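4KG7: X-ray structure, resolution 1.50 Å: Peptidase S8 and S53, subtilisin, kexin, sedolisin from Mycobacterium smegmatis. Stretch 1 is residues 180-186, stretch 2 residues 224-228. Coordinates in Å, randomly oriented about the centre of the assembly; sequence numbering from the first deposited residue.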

ATOM      1  N   LEU A 180      -1.751   3.586  -2.386  1.00  7.73           N
ATOM      2  CA  LEU A 180      -2.389   4.244  -3.516  1.00  8.65           C
ATOM      3  C   LEU A 180      -2.056   3.522  -4.814  1.00  8.48           C
ATOM      4  O   LEU A 180      -0.981   2.926  -4.946  1.00  8.14           O
ATOM      5  N   VAL A 181      -2.982   3.586  -5.760  1.00  8.53           N
ATOM      6  CA  VAL A 181      -2.893   2.879  -7.038  1.00  8.75           C
ATOM      7  C   VAL A 181      -3.204   3.850  -8.168  1.00  9.34           C
ATOM      8  O   VAL A 181      -4.155   4.641  -8.082  1.00  9.81           O
ATOM      9  N   THR A 182      -2.436   3.757  -9.243  1.00  9.58           N
ATOM     10  CA  THR A 182      -2.750   4.384 -10.509  1.00 10.27           C
ATOM     11  C   THR A 182      -2.854   3.301 -11.576  1.00 10.61           C
ATOM     12  O   THR A 182      -2.003   2.415 -11.632  1.00 10.20           O
ATOM     13  N   CYS A 183      -3.877   3.372 -12.426  1.00 11.35           N
ATOM     14  CA  CYS A 183      -4.017   2.425 -13.510  1.00 12.16           C
ATOM     15  C   CYS A 183      -3.985   3.157 -14.826  1.00 13.06           C
ATOM     16  O   CYS A 183      -4.413   4.315 -14.901  1.00 13.11           O
ATOM     17  N   LEU A 184      -3.423   2.500 -15.842  1.00 14.00           N
ATOM     18  CA  LEU A 184      -3.458   3.010 -17.208  1.00 15.71           C
ATOM     19  C   LEU A 184      -3.888   1.916 -18.156  1.00 16.21           C
ATOM     20  O   LEU A 184      -3.581   0.753 -17.953  1.00 15.38           O
ATOM     21  N   PRO A 185      -4.595   2.284 -19.220  1.00 17.74           N
ATOM     22  CA  PRO A 185      -4.890   1.249 -20.178  1.00 18.68           C
ATOM     23  C   PRO A 185      -3.587   0.757 -20.822  1.00 19.56           C
ATOM     24  O   PRO A 185      -2.630   1.525 -20.979  1.00 18.68           O
ATOM     25  N   ALA A 186      -3.557  -0.523 -21.174  1.00 20.99           N
ATOM     26  CA  ALA A 186      -2.361  -1.162 -21.701  1.00 22.95           C
ATOM     27  C   ALA A 186      -1.918  -0.500 -22.998  1.00 26.34           C
ATOM     28  O   ALA A 186      -0.730  -0.258 -23.175  1.00 27.54           O
ATOM     29  N   GLY A 224      -5.332   8.137 -12.542  1.00 24.95           N
ATOM     30  CA  GLY A 224      -5.410   7.915 -13.993  1.00 24.96           C
ATOM     31  C   GLY A 224      -6.731   7.321 -14.471  1.00 25.06           C
ATOM     32  O   GLY A 224      -7.810   7.849 -14.174  1.00 25.10           O
ATOM     33  N   ALA A 225      -6.643   6.234 -15.243  1.00 23.49           N
ATOM     34  CA  ALA A 225      -7.819   5.503 -15.726  1.00 22.55           C
ATOM     35  C   ALA A 225      -8.475   4.627 -14.649  1.00 21.47           C
ATOM     36  O   ALA A 225      -7.844   4.222 -13.675  1.00 20.50           O
ATOM     37  N   ALA A 226      -9.758   4.323 -14.846  1.00 20.66           N
ATOM     38  CA  ALA A 226     -10.436   3.396 -13.972  1.00 19.90           C
ATOM     39  C   ALA A 226      -9.702   2.055 -14.093  1.00 18.64           C
ATOM     40  O   ALA A 226      -9.444   1.570 -15.188  1.00 20.57           O
ATOM     41  N   CYS A 227      -9.342   1.492 -12.960  1.00 16.38           N
ATOM     42  CA  CYS A 227      -8.744   0.161 -12.903  1.00 14.61           C
ATOM     43  C   CYS A 227      -9.759  -0.919 -13.286  1.00 14.03           C
ATOM     44  O   CYS A 227     -10.905  -0.849 -12.862  1.00 14.21           O
ATOM     45  N   GLU A 228      -9.350  -1.926 -14.055  1.00 13.26           N
ATOM     46  CA  GLU A 228     -10.231  -3.038 -14.369  1.00 13.45           C
ATOM     47  C   GLU A 228      -9.483  -4.344 -14.233  1.00 11.95           C
ATOM     48  O   GLU A 228      -8.301  -4.431 -14.590  1.00 11.51           O
TER

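A disulfide dominates the contact between these two stretches, which lie at least 40 residues apart in sequence wherever they touch and run nearly at right angles, 87° between their end-to-end directions. C183 sits in the strand formed by residues 182-185 and directs its CA-to-CB bond toward the second stretch, while C227, in a segment without regular secondary structure, leaves sideways. Both cysteines adopt the m rotamer, with chi1 of -71° and -63°, and these settings bring C183 SG within 2.1 Å of C227 SG, the length of a covalent sulfur-sulfur bond. The chi3 of 97° is close to the right angle that such a bond prefers, so the torsion about the sulfur-sulfur bond is near its preferred value. Cysteine suits both positions because a short side chain is enough to span CA atoms 5.3 Å apart, and the bond ties an irregular segment to a strand over a small interface of 283 Å² in all.

Apolar contacts flank this link in both directions along the first stretch. V181, chi1 t, points sideways and brings its CG1 to 3.9 Å from C227 SG, so that a branched aliphatic side chain lies against the disulfide sulfur. Further on, A225 points toward the strand, and its CB lies 3.6 Å from P185 CD. Here a methyl group meets a proline ring, a small group against a rigid one, and the two pack closely without any side-chain torsion on the alanine to settle. L184 starts away from the second stretch and contributes little; A226 also points away.

G224 fills a place where bulk is unwelcome. A CB built on it would point toward the first stretch and fall 2.7 Å from C183 O, a clash, and 3.3 Å from T182 CG2, a tight approach. Without one, T182, chi1 m, can set its CG2 methyl 4.0 Å from G224 N, while its OG1 is hydrogen-bonded elsewhere in the structure.

The polar links across the contact use backbone atoms. A225 N donates a hydrogen bond to C183 O, at 3.0 Å with a rather bent N-H...O angle of 136°. Beside it, water 1 accepts hydrogen bonds from C183 N at 2.9 Å and from G224 N at 3.0 Å, and donates one to A225 O at 2.7 Å. The water thus bridges the two stretches and satisfies three backbone groups, joining C183 N to A225 O indirectly, while the disulfide provides the covalent tie.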

ATOM      1  CB  LEU A 180      -1.958   5.706  -3.592  1.00  9.71           C
ATOM      2  CG  LEU A 180      -2.250   6.593  -2.362  1.00 10.45           C
ATOM      3  CD1 LEU A 180      -1.662   7.993  -2.518  1.00 11.14           C
ATOM      4  CD2 LEU A 180      -3.736   6.585  -2.094  1.00 10.92           C
ATOM      5  CB  VAL A 181      -3.960   1.755  -7.109  1.00  8.91           C
ATOM      6  CG1 VAL A 181      -3.962   1.028  -8.442  1.00  9.37           C
ATOM      7  CG2 VAL A 181      -3.759   0.768  -5.976  1.00  8.53           C
ATOM      8  CB  THR A 182      -1.658   5.397 -10.908  1.00 10.75           C
ATOM      9  OG1 THR A 182      -1.572   6.387  -9.872  1.00 11.41           O
ATOM     10  CG2 THR A 182      -1.950   6.042 -12.262  1.00 11.60           C
ATOM     11  CB  CYS A 183      -5.317   1.640 -13.409  1.00 12.59           C
ATOM     12  SG  CYS A 183      -5.314   0.440 -12.028  1.00 12.77           S
ATOM     13  CB  LEU A 184      -2.075   3.499 -17.637  1.00 16.68           C
ATOM     14  CG  LEU A 184      -1.736   4.934 -17.219  1.00 17.42           C
ATOM     15  CD1 LEU A 184      -0.325   5.260 -17.663  1.00 17.82           C
ATOM     16  CD2 LEU A 184      -2.720   5.928 -17.809  1.00 18.28           C
ATOM     17  CB  PRO A 185      -5.810   1.956 -21.193  1.00 19.75           C
ATOM     18  CG  PRO A 185      -5.543   3.395 -21.014  1.00 19.86           C
ATOM     19  CD  PRO A 185      -5.177   3.588 -19.583  1.00 18.48           C
ATOM     20  CB  ALA A 186      -2.593  -2.651 -21.901  1.00 23.40           C
ATOM     21  CB  ALA A 225      -7.437   4.647 -16.922  1.00 22.68           C
ATOM     22  CB  ALA A 226     -11.910   3.257 -14.358  1.00 20.86           C
ATOM     23  CB  CYS A 227      -8.263  -0.101 -11.483  1.00 14.01           C
ATOM     24  SG  CYS A 227      -6.949   1.013 -10.909  1.00 14.66           S
ATOM     25  CB  GLU A 228     -10.776  -2.913 -15.804  1.00 15.61           C
ATOM     26  CG  GLU A 228     -11.774  -1.785 -15.967  1.00 18.00           C
ATOM     27  CD  GLU A 228     -12.251  -1.564 -17.396  1.00 20.77           C
ATOM     28  OE1 GLU A 228     -11.835  -2.295 -18.334  1.00 22.68           O
ATOM     29  OE2 GLU A 228     -13.056  -0.615 -17.573  1.00 23.93           O
TER
HETATM   30  O   HOH W   1      -5.989   5.269 -11.964  1.00 15.22           O